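Local coordinates for protein 11S globulin subunit beta (Cucurbita maxima, PDB 2E9Q) that serves as a seed storage protein, an 11S globulin whose mature subunits, each built from two cupin domains, form hexamers, at residues 49-54 with 65-70; 78-83 with 175-180; 359-364 with 381-386. All coordinates share one frame; numbering follows the deposited sequence.

Contact 1: 49-54 with 65-70; sequences EVWDQD and MIRHTI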
loop_
_atom_site.group_PDB
_atom_site.type_symbol
_atom_site.label_atom_id
_atom_site.label_comp_id
_atom_site.label_asym_id
_atom_site.label_seq_id
_atom_site.Cartn_x
_atom_site.Cartn_y
_atom_site.Cartn_z
ATOM N N GLU A 49 2.838 19.096 -24.002
ATOM C CA GLU A 49 3.852 19.631 -23.121
ATOM C C GLU A 49 3.907 18.760 -21.859
ATOM O O GLU A 49 2.859 18.329 -21.343
ATOM C CB GLU A 49 3.509 21.075 -22.766
ATOM C CG GLU A 49 3.554 22.030 -23.965
ATOM C CD GLU A 49 3.125 23.434 -23.596
ATOM O OE1 GLU A 49 1.903 23.686 -23.503
ATOM O OE2 GLU A 49 4.011 24.283 -23.379
ATOM N N VAL A 50 5.123 18.500 -21.374
ATOM C CA VAL A 50 5.319 17.667 -20.189
ATOM C C VAL A 50 6.179 18.340 -19.129
ATOM O O VAL A 50 7.204 18.949 -19.448
ATOM C CB VAL A 50 5.969 16.329 -20.570
ATOM C CG1 VAL A 50 6.054 15.430 -19.359
ATOM C CG2 VAL A 50 5.162 15.656 -21.675
ATOM N N TRP A 51 5.758 18.244 -17.870
ATOM C CA TRP A 51 6.521 18.839 -16.785
ATOM C C TRP A 51 7.655 17.886 -16.394
ATOM O O TRP A 51 7.704 16.744 -16.862
ATOM C CB TRP A 51 5.625 19.148 -15.582
ATOM C CG TRP A 51 4.957 20.494 -15.649
ATOM C CD1 TRP A 51 5.247 21.596 -14.887
ATOM C CD2 TRP A 51 3.862 20.870 -16.497
ATOM N NE1 TRP A 51 4.393 22.632 -15.204
ATOM C CE2 TRP A 51 3.535 22.213 -16.187
ATOM C CE3 TRP A 51 3.124 20.202 -17.487
ATOM C CZ2 TRP A 51 2.494 22.904 -16.836
ATOM C CZ3 TRP A 51 2.089 20.890 -18.134
ATOM C CH2 TRP A 51 1.788 22.227 -17.803
ATOM N N ASP A 52 8.568 18.358 -15.553
ATOM C CA ASP A 52 9.717 17.543 -15.162
ATOM C C ASP A 52 9.409 16.517 -14.089
ATOM O O ASP A 52 9.333 16.849 -12.920
ATOM C CB ASP A 52 10.866 18.442 -14.701
ATOM C CG ASP A 52 12.128 17.653 -14.374
ATOM O OD1 ASP A 52 12.331 16.561 -14.941
ATOM O OD2 ASP A 52 12.928 18.139 -13.557
ATOM N N GLN A 53 9.240 15.269 -14.505
ATOM C CA GLN A 53 8.941 14.180 -13.586
ATOM C C GLN A 53 9.993 14.080 -12.475
ATOM O O GLN A 53 9.661 13.767 -11.328
ATOM C CB GLN A 53 8.864 12.854 -14.348
ATOM C CG GLN A 53 9.844 12.775 -15.511
ATOM C CD GLN A 53 9.343 13.529 -16.738
ATOM O OE1 GLN A 53 8.537 13.008 -17.512
ATOM N NE2 GLN A 53 9.802 14.766 -16.909
ATOM N N ASP A 54 11.254 14.359 -12.808
ATOM C CA ASP A 54 12.318 14.290 -11.806
ATOM C C ASP A 54 12.410 15.523 -10.902
ATOM O O ASP A 54 13.318 15.634 -10.077
ATOM C CB ASP A 54 13.665 14.014 -12.479
ATOM C CG ASP A 54 13.652 12.742 -13.308
ATOM O OD1 ASP A 54 13.237 11.680 -12.792
ATOM O OD2 ASP A 54 14.063 12.804 -14.488
ATOM N N MET A 65 2.694 15.733 -14.845
ATOM C CA MET A 65 1.754 16.715 -15.379
ATOM C C MET A 65 1.992 16.835 -16.880
ATOM O O MET A 65 3.128 16.994 -17.335
ATOM C CB MET A 65 1.970 18.077 -14.716
ATOM C CG MET A 65 0.866 19.100 -14.985
ATOM S SD MET A 65 -0.660 18.734 -14.089
ATOM C CE MET A 65 -0.123 19.008 -12.419
ATOM N N ILE A 66 0.912 16.758 -17.646
ATOM C CA ILE A 66 0.973 16.845 -19.093
ATOM C C ILE A 66 -0.127 17.790 -19.559
ATOM O O ILE A 66 -1.222 17.807 -18.987
ATOM C CB ILE A 66 0.740 15.467 -19.716
ATOM C CG1 ILE A 66 1.820 14.506 -19.229
ATOM C CG2 ILE A 66 0.723 15.554 -21.231
ATOM C CD1 ILE A 66 1.621 13.088 -19.691
ATOM N N ARG A 67 0.172 18.600 -20.571
ATOM C CA ARG A 67 -0.819 19.520 -21.115
ATOM C C ARG A 67 -0.923 19.271 -22.609
ATOM O O ARG A 67 0.070 19.325 -23.344
ATOM C CB ARG A 67 -0.448 20.981 -20.841
ATOM C CG ARG A 67 -1.425 22.002 -21.468
ATOM C CD ARG A 67 -1.198 23.410 -20.928
ATOM N NE ARG A 67 0.185 23.839 -21.128
ATOM C CZ ARG A 67 0.763 24.858 -20.500
ATOM N NH1 ARG A 67 2.029 25.155 -20.760
ATOM N NH2 ARG A 67 0.089 25.578 -19.610
ATOM N N HIS A 68 -2.135 18.967 -23.050
ATOM C CA HIS A 68 -2.383 18.707 -24.450
ATOM C C HIS A 68 -3.140 19.866 -25.064
ATOM O O HIS A 68 -4.093 20.383 -24.489
ATOM C CB HIS A 68 -3.204 17.433 -24.614
ATOM C CG HIS A 68 -2.417 16.173 -24.443
ATOM N ND1 HIS A 68 -2.859 15.118 -23.674
ATOM C CD2 HIS A 68 -1.251 15.770 -24.998
ATOM C CE1 HIS A 68 -2.001 14.118 -23.768
ATOM N NE2 HIS A 68 -1.016 14.489 -24.567
ATOM N N THR A 69 -2.705 20.277 -26.243
ATOM C CA THR A 69 -3.362 21.358 -26.946
ATOM C C THR A 69 -3.761 20.769 -28.278
ATOM O O THR A 69 -2.919 20.527 -29.143
ATOM C CB THR A 69 -2.421 22.549 -27.136
ATOM O OG1 THR A 69 -2.186 23.165 -25.858
ATOM C CG2 THR A 69 -3.040 23.566 -28.076
ATOM N N ILE A 70 -5.054 20.515 -28.427
ATOM C CA ILE A 70 -5.566 19.913 -29.640
ATOM C C ILE A 70 -6.327 20.937 -30.453
ATOM O O ILE A 70 -7.278 21.565 -29.975
ATOM C CB ILE A 70 -6.470 18.716 -29.294
ATOM C CG1 ILE A 70 -5.694 17.764 -28.374
ATOM C CG2 ILE A 70 -6.913 17.987 -30.572
ATOM C CD1 ILE A 70 -6.537 16.688 -27.765
HETATM O O HOH W 1 -0.152 21.779 -24.561
HETATM O O HOH W 2 5.600 15.164 -15.430
#
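Glu49 OE1 is gripped by Arg67, which reaches it with NE at 2.9 Å in a salt bridge and with NH1 in a weak bond, while a water lies 3.0 Å from Glu49 OE1. The two side chains run side by side, their flat ends turned 30° apart, and NE meets the oxygen from above the carboxylate plane. A bend at chi3 of Arg67 (56°) swings the guanidinium toward the acid. Its NH2 reaches Tyr348 OH and Glu49 OE2 reaches Arg40, second partners that should limit the rotation of both groups. Strands 46-50 and 63-70 are antiparallel neighbours in a sheet of the N-terminal cupin domain; Glu49 and Arg67 form a hydrogen-bonded pair, with Arg67 N 2.8 Å from Glu49 O. Val50 and Ile66 occupy the other face. Trp51 N donates to Met65 O at 3.0 Å, and a water links Trp51 O to Met65 N. The indole, its NE1 bonded to Gln35 O, packs against both Arg67 and Met65: CH2 lies over the guanidinium face, 3.9 Å from Arg67 CZ, with the planes 59° apart, and, in the conformer described, Met65 CG makes a CH-pi contact 3.8 Å from the centroid of the Trp51 six-membered ring.

Contact 2: 78-83 with 175-180; sequences PGFSNA and RKFYLA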
loop_
_atom_site.group_PDB
_atom_site.type_symbol
_atom_site.label_atom_id
_atom_site.label_comp_id
_atom_site.label_asym_id
_atom_site.label_seq_id
_atom_site.Cartn_x
_atom_site.Cartn_y
_atom_site.Cartn_z
ATOM N N PRO A 78 -5.771 6.917 -29.325
ATOM C CA PRO A 78 -5.996 6.106 -28.124
ATOM C C PRO A 78 -4.780 5.381 -27.579
ATOM O O PRO A 78 -3.980 4.819 -28.322
ATOM C CB PRO A 78 -7.077 5.120 -28.565
ATOM C CG PRO A 78 -6.746 4.894 -29.994
ATOM C CD PRO A 78 -6.428 6.305 -30.494
ATOM N N GLY A 79 -4.665 5.397 -26.263
ATOM C CA GLY A 79 -3.582 4.707 -25.605
ATOM C C GLY A 79 -3.971 4.493 -24.157
ATOM O O GLY A 79 -4.974 5.048 -23.694
ATOM N N PHE A 80 -3.202 3.678 -23.445
ATOM C CA PHE A 80 -3.472 3.427 -22.033
ATOM C C PHE A 80 -2.163 3.526 -21.272
ATOM O O PHE A 80 -1.103 3.302 -21.843
ATOM C CB PHE A 80 -4.111 2.042 -21.815
ATOM C CG PHE A 80 -3.346 0.896 -22.417
ATOM C CD1 PHE A 80 -3.508 0.557 -23.756
ATOM C CD2 PHE A 80 -2.483 0.129 -21.637
ATOM C CE1 PHE A 80 -2.828 -0.528 -24.311
ATOM C CE2 PHE A 80 -1.801 -0.954 -22.183
ATOM C CZ PHE A 80 -1.975 -1.283 -23.521
ATOM N N SER A 81 -2.237 3.868 -19.989
ATOM C CA SER A 81 -1.038 3.996 -19.169
ATOM C C SER A 81 -1.110 3.229 -17.850
ATOM O O SER A 81 -2.198 2.852 -17.383
ATOM C CB SER A 81 -0.731 5.475 -18.902
ATOM O OG SER A 81 -1.876 6.172 -18.463
ATOM N N ASN A 82 0.065 3.022 -17.252
ATOM C CA ASN A 82 0.204 2.282 -16.004
ATOM C C ASN A 82 -0.242 3.058 -14.778
ATOM O O ASN A 82 -0.218 2.534 -13.676
ATOM C CB ASN A 82 1.663 1.849 -15.826
ATOM C CG ASN A 82 2.621 3.035 -15.702
ATOM O OD1 ASN A 82 2.414 4.086 -16.311
ATOM N ND2 ASN A 82 3.682 2.857 -14.928
ATOM N N ALA A 83 -0.657 4.301 -14.970
ATOM C CA ALA A 83 -1.086 5.130 -13.855
ATOM C C ALA A 83 -2.457 5.754 -14.093
ATOM O O ALA A 83 -2.820 6.044 -15.227
ATOM C CB ALA A 83 -0.052 6.228 -13.607
ATOM N N ARG A 175 4.209 5.375 -18.181
ATOM C CA ARG A 175 4.312 4.694 -19.464
ATOM C C ARG A 175 2.961 4.781 -20.181
ATOM O O ARG A 175 1.923 4.478 -19.597
ATOM C CB ARG A 175 4.676 3.219 -19.252
ATOM C CG ARG A 175 5.956 2.972 -18.460
ATOM C CD ARG A 175 6.260 1.483 -18.355
ATOM N NE ARG A 175 7.586 1.203 -17.801
ATOM C CZ ARG A 175 7.970 1.510 -16.566
ATOM N NH1 ARG A 175 7.132 2.116 -15.734
ATOM N NH2 ARG A 175 9.198 1.206 -16.159
ATOM N N LYS A 176 2.957 5.204 -21.438
ATOM C CA LYS A 176 1.701 5.239 -22.165
ATOM C C LYS A 176 1.804 4.370 -23.413
ATOM O O LYS A 176 2.669 4.575 -24.262
ATOM C CB LYS A 176 1.282 6.671 -22.521
ATOM C CG LYS A 176 -0.144 6.704 -23.068
ATOM C CD LYS A 176 -0.761 8.079 -23.161
ATOM C CE LYS A 176 -2.077 7.989 -23.941
ATOM N NZ LYS A 176 -2.748 9.291 -24.102
ATOM N N PHE A 177 0.923 3.377 -23.493
ATOM C CA PHE A 177 0.867 2.427 -24.607
ATOM C C PHE A 177 -0.158 2.878 -25.650
ATOM O O PHE A 177 -1.370 2.812 -25.412
ATOM C CB PHE A 177 0.473 1.024 -24.102
ATOM C CG PHE A 177 1.379 0.477 -23.028
ATOM C CD1 PHE A 177 1.391 1.036 -21.753
ATOM C CD2 PHE A 177 2.233 -0.585 -23.297
ATOM C CE1 PHE A 177 2.248 0.544 -20.759
ATOM C CE2 PHE A 177 3.097 -1.084 -22.304
ATOM C CZ PHE A 177 3.099 -0.513 -21.038
ATOM N N TYR A 178 0.330 3.317 -26.804
ATOM C CA TYR A 178 -0.533 3.780 -27.882
ATOM C C TYR A 178 -0.946 2.650 -28.812
ATOM O O TYR A 178 -0.129 1.796 -29.169
ATOM C CB TYR A 178 0.167 4.885 -28.696
ATOM C CG TYR A 178 0.092 6.244 -28.050
ATOM C CD1 TYR A 178 1.070 6.682 -27.149
ATOM C CD2 TYR A 178 -0.991 7.078 -28.299
ATOM C CE1 TYR A 178 0.955 7.928 -26.513
ATOM C CE2 TYR A 178 -1.116 8.312 -27.672
ATOM C CZ TYR A 178 -0.148 8.733 -26.785
ATOM O OH TYR A 178 -0.323 9.961 -26.186
ATOM N N LEU A 179 -2.218 2.646 -29.202
ATOM C CA LEU A 179 -2.726 1.614 -30.102
ATOM C C LEU A 179 -2.465 1.948 -31.572
ATOM O O LEU A 179 -2.439 1.054 -32.415
ATOM C CB LEU A 179 -4.228 1.408 -29.900
ATOM C CG LEU A 179 -4.758 1.053 -28.501
ATOM C CD1 LEU A 179 -6.139 0.436 -28.650
ATOM C CD2 LEU A 179 -3.839 0.079 -27.809
ATOM N N ALA A 180 -2.272 3.228 -31.879
ATOM C CA ALA A 180 -2.015 3.638 -33.262
ATOM C C ALA A 180 -1.015 4.776 -33.374
ATOM O O ALA A 180 -0.679 5.424 -32.383
ATOM C CB ALA A 180 -3.312 4.046 -33.933
#
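The Phe80 ring crosses Phe177 obliquely, meeting its CB over one face. At the CB of Phe80 the chain turns so that CG sits between the backbone N and the carbonyl carbon (chi1 53°), a crowded position that brings the ring over the neighbouring strand. CD1 then passes 3.5 Å from the carbonyl oxygen of Phe177, and CE1 meets Leu179 CD2 at 3.7 Å, the methyl lying at the ring edge. On the other flank Phe80 CE2 is 3.6 Å from Phe177 CG, and the tip, CZ, is 3.4 Å from Phe177 CB, the methylene of the CH-pi contact. The two ring planes are only 5° apart but slid so far that they barely overlap, their centroids 5.0 Å from each other. The stacking partner of Phe80 is Tyr339 of a second subunit.

The backbones beneath are antiparallel strands of the first cupin domain, 74-81 and 176-178. Phe80 and Phe177 form the hydrogen-bonded pair, with Phe177 N 2.6 Å from Phe80 O, and Leu179 N bonds Pro78 O just past the end of strand 176-178. On the reverse face, the extended chain of Lys176 runs alongside Gly79, bringing CE within 4.0 Å of Gly79 CA, and its NZ makes a weak bond to Tyr178 OH.

Beyond the strand, Asn82 OD1 accepts from Arg175 N at 2.9 Å, the donor standing above the amide's carbonyl plane. Asn82 ND2 is bonded to Tyr173 O, so both ends of the amide are engaged. Both the aromatic part and the Asn82-Arg175 end border the second subunit, but their chemistry differs: apolar packing holds the first, while a weak bond from Asn82 N to Arg175 O and the Asn82 amide together carry the pairing past the strand.

Contact 3: 359-364 with 381-386; sequences VDNFGQ and QNFVVI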
loop_
_atom_site.group_PDB
_atom_site.type_symbol
_atom_site.label_atom_id
_atom_site.label_comp_id
_atom_site.label_asym_id
_atom_site.label_seq_id
_atom_site.Cartn_x
_atom_site.Cartn_y
_atom_site.Cartn_z
ATOM N N VAL A 359 5.055 26.706 4.214
ATOM C CA VAL A 359 5.942 26.520 5.347
ATOM C C VAL A 359 6.002 25.060 5.747
ATOM O O VAL A 359 5.002 24.340 5.667
ATOM C CB VAL A 359 5.473 27.375 6.551
ATOM C CG1 VAL A 359 6.361 27.132 7.754
ATOM C CG2 VAL A 359 5.493 28.854 6.171
ATOM N N ASP A 360 7.177 24.614 6.182
ATOM C CA ASP A 360 7.329 23.221 6.567
ATOM C C ASP A 360 7.305 23.018 8.069
ATOM O O ASP A 360 6.994 23.939 8.824
ATOM C CB ASP A 360 8.604 22.630 5.949
ATOM C CG ASP A 360 9.887 23.241 6.516
ATOM O OD1 ASP A 360 10.937 23.014 5.887
ATOM O OD2 ASP A 360 9.855 23.920 7.577
ATOM N N ASN A 361 7.606 21.797 8.493
ATOM C CA ASN A 361 7.594 21.440 9.906
ATOM C C ASN A 361 8.707 22.099 10.721
ATOM O O ASN A 361 8.676 22.083 11.957
ATOM C CB ASN A 361 7.667 19.918 10.049
ATOM C CG ASN A 361 8.892 19.324 9.368
ATOM O OD1 ASN A 361 9.810 18.842 10.028
ATOM N ND2 ASN A 361 8.908 19.361 8.051
ATOM N N PHE A 362 9.684 22.677 10.031
ATOM C CA PHE A 362 10.783 23.350 10.706
ATOM C C PHE A 362 10.392 24.799 10.839
ATOM O O PHE A 362 11.118 25.609 11.412
ATOM C CB PHE A 362 12.075 23.216 9.892
ATOM C CG PHE A 362 12.584 21.805 9.811
ATOM C CD1 PHE A 362 12.986 21.137 10.957
ATOM C CD2 PHE A 362 12.636 21.138 8.596
ATOM C CE1 PHE A 362 13.435 19.821 10.894
ATOM C CE2 PHE A 362 13.086 19.821 8.525
ATOM C CZ PHE A 362 13.484 19.164 9.677
ATOM N N GLY A 363 9.218 25.108 10.307
ATOM C CA GLY A 363 8.722 26.463 10.346
ATOM C C GLY A 363 9.447 27.300 9.319
ATOM O O GLY A 363 9.434 28.525 9.399
ATOM N N GLN A 364 10.085 26.642 8.355
ATOM C CA GLN A 364 10.814 27.353 7.307
ATOM C C GLN A 364 9.981 27.535 6.045
ATOM O O GLN A 364 9.145 26.695 5.700
ATOM C CB GLN A 364 12.104 26.610 6.920
ATOM C CG GLN A 364 13.194 26.599 7.988
ATOM C CD GLN A 364 13.590 27.999 8.432
ATOM O OE1 GLN A 364 14.135 28.787 7.647
ATOM N NE2 GLN A 364 13.307 28.318 9.696
ATOM N N GLN A 381 1.824 17.122 1.421
ATOM C CA GLN A 381 0.912 16.790 2.492
ATOM C C GLN A 381 1.421 17.417 3.797
ATOM O O GLN A 381 2.620 17.336 4.116
ATOM C CB GLN A 381 0.852 15.261 2.637
ATOM C CG GLN A 381 -0.021 14.755 3.785
ATOM C CD GLN A 381 0.222 13.281 4.109
ATOM O OE1 GLN A 381 -0.451 12.710 4.963
ATOM N NE2 GLN A 381 1.195 12.670 3.432
ATOM N N ASN A 382 0.501 18.053 4.519
ATOM C CA ASN A 382 0.760 18.701 5.810
ATOM C C ASN A 382 1.506 20.029 5.799
ATOM O O ASN A 382 1.600 20.687 6.835
ATOM C CB ASN A 382 1.497 17.755 6.765
ATOM C CG ASN A 382 0.745 16.475 7.011
ATOM O OD1 ASN A 382 -0.437 16.487 7.362
ATOM N ND2 ASN A 382 1.429 15.350 6.832
ATOM N N PHE A 383 2.046 20.427 4.656
ATOM C CA PHE A 383 2.762 21.696 4.594
ATOM C C PHE A 383 1.728 22.827 4.612
ATOM O O PHE A 383 0.721 22.778 3.901
ATOM C CB PHE A 383 3.649 21.764 3.337
ATOM C CG PHE A 383 4.965 20.996 3.461
ATOM C CD1 PHE A 383 6.108 21.434 2.772
ATOM C CD2 PHE A 383 5.069 19.861 4.268
ATOM C CE1 PHE A 383 7.326 20.761 2.886
ATOM C CE2 PHE A 383 6.298 19.169 4.396
ATOM C CZ PHE A 383 7.426 19.622 3.702
ATOM N N VAL A 384 1.972 23.828 5.450
ATOM C CA VAL A 384 1.056 24.950 5.597
ATOM C C VAL A 384 1.163 25.921 4.437
ATOM O O VAL A 384 2.260 26.209 3.949
ATOM C CB VAL A 384 1.306 25.668 6.929
ATOM C CG1 VAL A 384 0.270 26.744 7.143
ATOM C CG2 VAL A 384 1.256 24.644 8.071
ATOM N N VAL A 385 0.022 26.433 3.994
ATOM C CA VAL A 385 0.034 27.322 2.852
ATOM C C VAL A 385 -0.910 28.511 2.903
ATOM O O VAL A 385 -1.966 28.472 3.542
ATOM C CB VAL A 385 -0.239 26.517 1.550
ATOM C CG1 VAL A 385 -1.493 25.674 1.708
ATOM C CG2 VAL A 385 -0.398 27.453 0.363
ATOM N N ILE A 386 -0.504 29.574 2.217
ATOM C CA ILE A 386 -1.288 30.789 2.120
ATOM C C ILE A 386 -1.220 31.257 0.681
ATOM O O ILE A 386 -0.155 31.244 0.060
ATOM C CB ILE A 386 -0.750 31.897 3.051
ATOM C CG1 ILE A 386 -0.936 31.477 4.511
ATOM C CG2 ILE A 386 -1.488 33.207 2.775
ATOM C CD1 ILE A 386 -0.493 32.515 5.534
#
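Val359 and Val384 form the antiparallel hydrogen-bonded pair that joins the end of strand 353-359 to the start of strand 384-390 in the second cupin domain, just where the hairpin 353-359/365-372 turns. Two backbone bonds make the pair: Val359 N to Val384 O at 2.9 Å, and Val384 N to Val359 O, longer at 3.1 Å and more bent.

Backbone bonds also close the hairpin itself. Asp360 to Gly363 is a type I beta turn with Gly363 N bonded to Asp360 O; Asp360 N in turn donates to Gln364 O, and the positive phi of Gly363 (76°) is consistent with a G1 bulge.

Side-chain bonding centres on Asp360 OD2, which accepts from Phe362 N, forming an Asx turn, and from Gln364 N, each at 2.8 Å. The two donors arrive from opposite faces of the carboxylate plane, so one oxygen ties the turn to the returning limb. An alanine in place of Asp360 would probably leave the N-H groups of Phe362 and Gln364 without this acceptor and the turn less firmly fixed.

Packing completes the account. Val359 also touches Ile209 of a third subunit. Within the chain, the Phe383 side chain touches Val358 and Val366, and Asp360 CB stands over one face of its ring, toward the rim, 3.8 Å from Phe383 CE1.

In the fold
From the N terminus, contact 1 closes first, around the short helix 56-61. Strand 63-70 leads on to strand 74-81, where contact 2 opens; its partner returns only after some ninety residues, bringing together the ends of a long run of first-cupin strands. Contact 3 comes later, in the second cupin domain, closing a loop over strands 365-372 and 376-379. The three follow in series, without nesting or crossing. Contact 1 also touches the second cupin domain through Val376, while contacts 2 and 3, with centres about 36 Å apart, lie on opposite sides of the chain's centre. They meet between subunits: Asn82 and Arg175 pack on Asn382 and Asn361 of a neighbouring subunit.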